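Side-chain contact in putative Lipoprotein (Clostridium perfringens, PDB 5J7R), which is of unknown function but, as a putative membrane-attached lipoprotein with a sporulation and spore germination domain, may act in spore formation or germination: residues Ala112-Ile117 with Phe146-Pro151. Sequence-based numbering, arbitrary orientation.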
ATOM      1  N   ALA A 112      20.082  12.921  15.772  1.00 65.08           N
ATOM      2  CA  ALA A 112      19.512  13.186  14.446  1.00 64.19           C
ATOM      3  C   ALA A 112      19.004  11.881  13.842  1.00 60.26           C
ATOM      4  O   ALA A 112      17.962  11.853  13.195  1.00 64.68           O
ATOM      5  CB  ALA A 112      20.541  13.831  13.537  1.00 65.00           C
ATOM      6  N   THR A 113      19.745  10.799  14.069  1.00 59.67           N
ATOM      7  CA  THR A 113      19.365   9.484  13.579  1.00 55.97           C
ATOM      8  C   THR A 113      18.027   9.052  14.159  1.00 55.94           C
ATOM      9  O   THR A 113      17.119   8.682  13.415  1.00 55.54           O
ATOM     10  CB  THR A 113      20.428   8.430  13.927  1.00 59.32           C
ATOM     11  OG1 THR A 113      21.618   8.701  13.183  1.00 56.77           O
ATOM     12  CG2 THR A 113      19.944   7.016  13.587  1.00 60.37           C
ATOM     13  N   LEU A 114      17.896   9.115  15.479  1.00 56.59           N
ATOM     14  CA  LEU A 114      16.646   8.717  16.133  1.00 56.98           C
ATOM     15  C   LEU A 114      15.478   9.630  15.729  1.00 58.68           C
ATOM     16  O   LEU A 114      14.366   9.148  15.493  1.00 66.15           O
ATOM     17  CB  LEU A 114      16.818   8.661  17.654  1.00 56.66           C
ATOM     18  CG  LEU A 114      17.964   7.761  18.155  1.00 58.22           C
ATOM     19  CD1 LEU A 114      17.994   7.770  19.679  1.00 61.15           C
ATOM     20  CD2 LEU A 114      17.882   6.332  17.639  1.00 58.58           C
ATOM     21  N   GLU A 115      15.727  10.934  15.634  1.00 59.88           N
ATOM     22  CA  GLU A 115      14.678  11.871  15.225  1.00 61.28           C
ATOM     23  C   GLU A 115      14.290  11.645  13.756  1.00 58.39           C
ATOM     24  O   GLU A 115      13.124  11.800  13.397  1.00 58.23           O
ATOM     25  CB  GLU A 115      15.095  13.327  15.448  1.00 63.73           C
ATOM     26  CG  GLU A 115      15.200  13.722  16.915  1.00 69.21           C
ATOM     27  CD  GLU A 115      15.614  15.175  17.138  1.00 72.50           C
ATOM     28  OE1 GLU A 115      16.041  15.820  16.170  1.00 78.02           O
ATOM     29  OE2 GLU A 115      15.535  15.670  18.288  1.00 76.46           O
ATOM     30  N   GLY A 116      15.268  11.277  12.923  1.00 53.51           N
ATOM     31  CA  GLY A 116      15.031  11.014  11.497  1.00 53.09           C
ATOM     32  C   GLY A 116      14.183   9.767  11.254  1.00 47.03           C
ATOM     33  O   GLY A 116      13.295   9.766  10.409  1.00 43.54           O
ATOM     34  N   ILE A 117      14.460   8.712  12.012  1.00 47.18           N
ATOM     35  CA  ILE A 117      13.706   7.474  11.916  1.00 49.22           C
ATOM     36  C   ILE A 117      12.260   7.745  12.368  1.00 49.41           C
ATOM     37  O   ILE A 117      11.316   7.388  11.672  1.00 50.32           O
ATOM     38  CB  ILE A 117      14.362   6.348  12.742  1.00 49.46           C
ATOM     39  CG1 ILE A 117      15.741   6.029  12.155  1.00 50.46           C
ATOM     40  CG2 ILE A 117      13.513   5.079  12.708  1.00 50.54           C
ATOM     41  CD1 ILE A 117      16.578   5.075  12.987  1.00 51.17           C
ATOM     42  N   PHE A 146      22.307   7.419  23.651  1.00 81.09           N
ATOM     43  CA  PHE A 146      20.866   7.344  23.875  1.00 79.97           C
ATOM     44  C   PHE A 146      20.392   5.946  24.217  1.00 80.35           C
ATOM     45  O   PHE A 146      20.811   4.967  23.606  1.00 73.99           O
ATOM     46  CB  PHE A 146      20.097   7.899  22.672  1.00 78.31           C
ATOM     47  CG  PHE A 146      20.169   9.390  22.553  1.00 80.35           C
ATOM     48  CD1 PHE A 146      21.209  10.000  21.873  1.00 81.26           C
ATOM     49  CD2 PHE A 146      19.189  10.191  23.138  1.00 82.25           C
ATOM     50  CE1 PHE A 146      21.278  11.377  21.774  1.00 83.84           C
ATOM     51  CE2 PHE A 146      19.252  11.568  23.042  1.00 85.25           C
ATOM     52  CZ  PHE A 146      20.300  12.164  22.359  1.00 86.36           C
ATOM     53  N   ASP A 147      19.499   5.883  25.202  1.00 85.32           N
ATOM     54  CA  ASP A 147      18.929   4.633  25.677  1.00 85.24           C
ATOM     55  C   ASP A 147      17.721   4.237  24.826  1.00 80.00           C
ATOM     56  O   ASP A 147      16.690   4.918  24.844  1.00 83.11           O
ATOM     57  CB  ASP A 147      18.518   4.782  27.151  1.00 91.06           C
ATOM     58  CG  ASP A 147      18.048   3.473  27.778  1.00 95.10           C
ATOM     59  OD1 ASP A 147      18.152   2.409  27.129  1.00 93.94           O
ATOM     60  OD2 ASP A 147      17.592   3.508  28.943  1.00105.51           O
ATOM     61  N   ILE A 148      17.869   3.149  24.071  1.00 75.70           N
ATOM     62  CA  ILE A 148      16.782   2.619  23.211  1.00 71.25           C
ATOM     63  C   ILE A 148      16.371   1.218  23.687  1.00 71.74           C
ATOM     64  O   ILE A 148      16.043   0.337  22.899  1.00 68.40           O
ATOM     65  CB  ILE A 148      17.128   2.627  21.703  1.00 66.39           C
ATOM     66  CG1 ILE A 148      18.376   1.810  21.408  1.00 64.73           C
ATOM     67  CG2 ILE A 148      17.355   4.065  21.250  1.00 65.85           C
ATOM     68  CD1 ILE A 148      18.543   1.545  19.929  1.00 62.24           C
ATOM     69  N   SER A 149      16.389   1.048  25.004  1.00 78.90           N
ATOM     70  CA  SER A 149      16.044  -0.211  25.649  1.00 82.63           C
ATOM     71  C   SER A 149      14.552  -0.517  25.553  1.00 82.79           C
ATOM     72  O   SER A 149      14.165  -1.689  25.508  1.00 83.98           O
ATOM     73  CB  SER A 149      16.470  -0.166  27.125  1.00 86.88           C
ATOM     74  OG  SER A 149      16.176  -1.372  27.796  1.00 95.42           O
ATOM     75  N   LYS A 150      13.720   0.527  25.509  1.00 82.27           N
ATOM     76  CA  LYS A 150      12.272   0.351  25.433  1.00 83.52           C
ATOM     77  C   LYS A 150      11.712   1.169  24.250  1.00 80.62           C
ATOM     78  O   LYS A 150      12.467   1.870  23.559  1.00 77.55           O
ATOM     79  CB  LYS A 150      11.643   0.755  26.789  1.00 88.25           C
ATOM     80  CG  LYS A 150      12.372   0.141  27.977  1.00 93.29           C
ATOM     81  CD  LYS A 150      11.775   0.558  29.308  1.00 99.95           C
ATOM     82  CE  LYS A 150      12.634   0.139  30.489  1.00106.30           C
ATOM     83  NZ  LYS A 150      12.199   0.692  31.804  1.00112.06           N
ATOM     84  N   PRO A 151      10.404   1.027  23.955  1.00 81.54           N
ATOM     85  CA  PRO A 151       9.830   1.818  22.855  1.00 80.69           C
ATOM     86  C   PRO A 151       9.852   3.309  23.184  1.00 82.61           C
ATOM     87  O   PRO A 151       9.788   3.671  24.363  1.00 87.17           O
ATOM     88  CB  PRO A 151       8.388   1.308  22.768  1.00 81.90           C
ATOM     89  CG  PRO A 151       8.432  -0.061  23.352  1.00 81.97           C
ATOM     90  CD  PRO A 151       9.460   0.003  24.437  1.00 82.59           C
TER
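Leu-114 carries the helix side of this contact through one methyl group: its CD1 lies 3.7 Å from Phe-146 CB and 4.1 Å from Ile-148 CG2, and is shared between the two loop side chains. The approach to Phe-146 is made at the root of the side chain, CD1 standing 4.0 Å from Phe-146 CG and oblique to the ring. With CG opposite its carbonyl carbon (chi1 -55°) and CD1 fully extended beyond it (chi2 -178°), Leu-114 spans the gap between backbones whose nearest CA atoms, those of Leu-114 and Phe-146, are 8.9 Å apart. From Ile-148 the CG2 branch does the touching. All three side chains are buried, and no hydrogen bond crosses between the segments. The contact thus lays the chain following strand 129-134 against helix 107-121, the connection of a beta-alpha-beta crossover between the parallel neighbouring strands 92-97 and 129-134; Ile-132 of the latter touches both Leu-114 and Ile-148, while Phe-146 reaches back to Glu-110 and Gln-111 on the helix. On the loop, Asp-147 forms an Asx turn: its OD1 accepts from Ser-149 N at 3.1 Å, the donor lying 46° out of the carboxylate plane. Thr-113 OG1 has two carbonyl oxygens as possible acceptors for its one proton, Lys-109 O one turn back on the helix and Ile-76 O outside it.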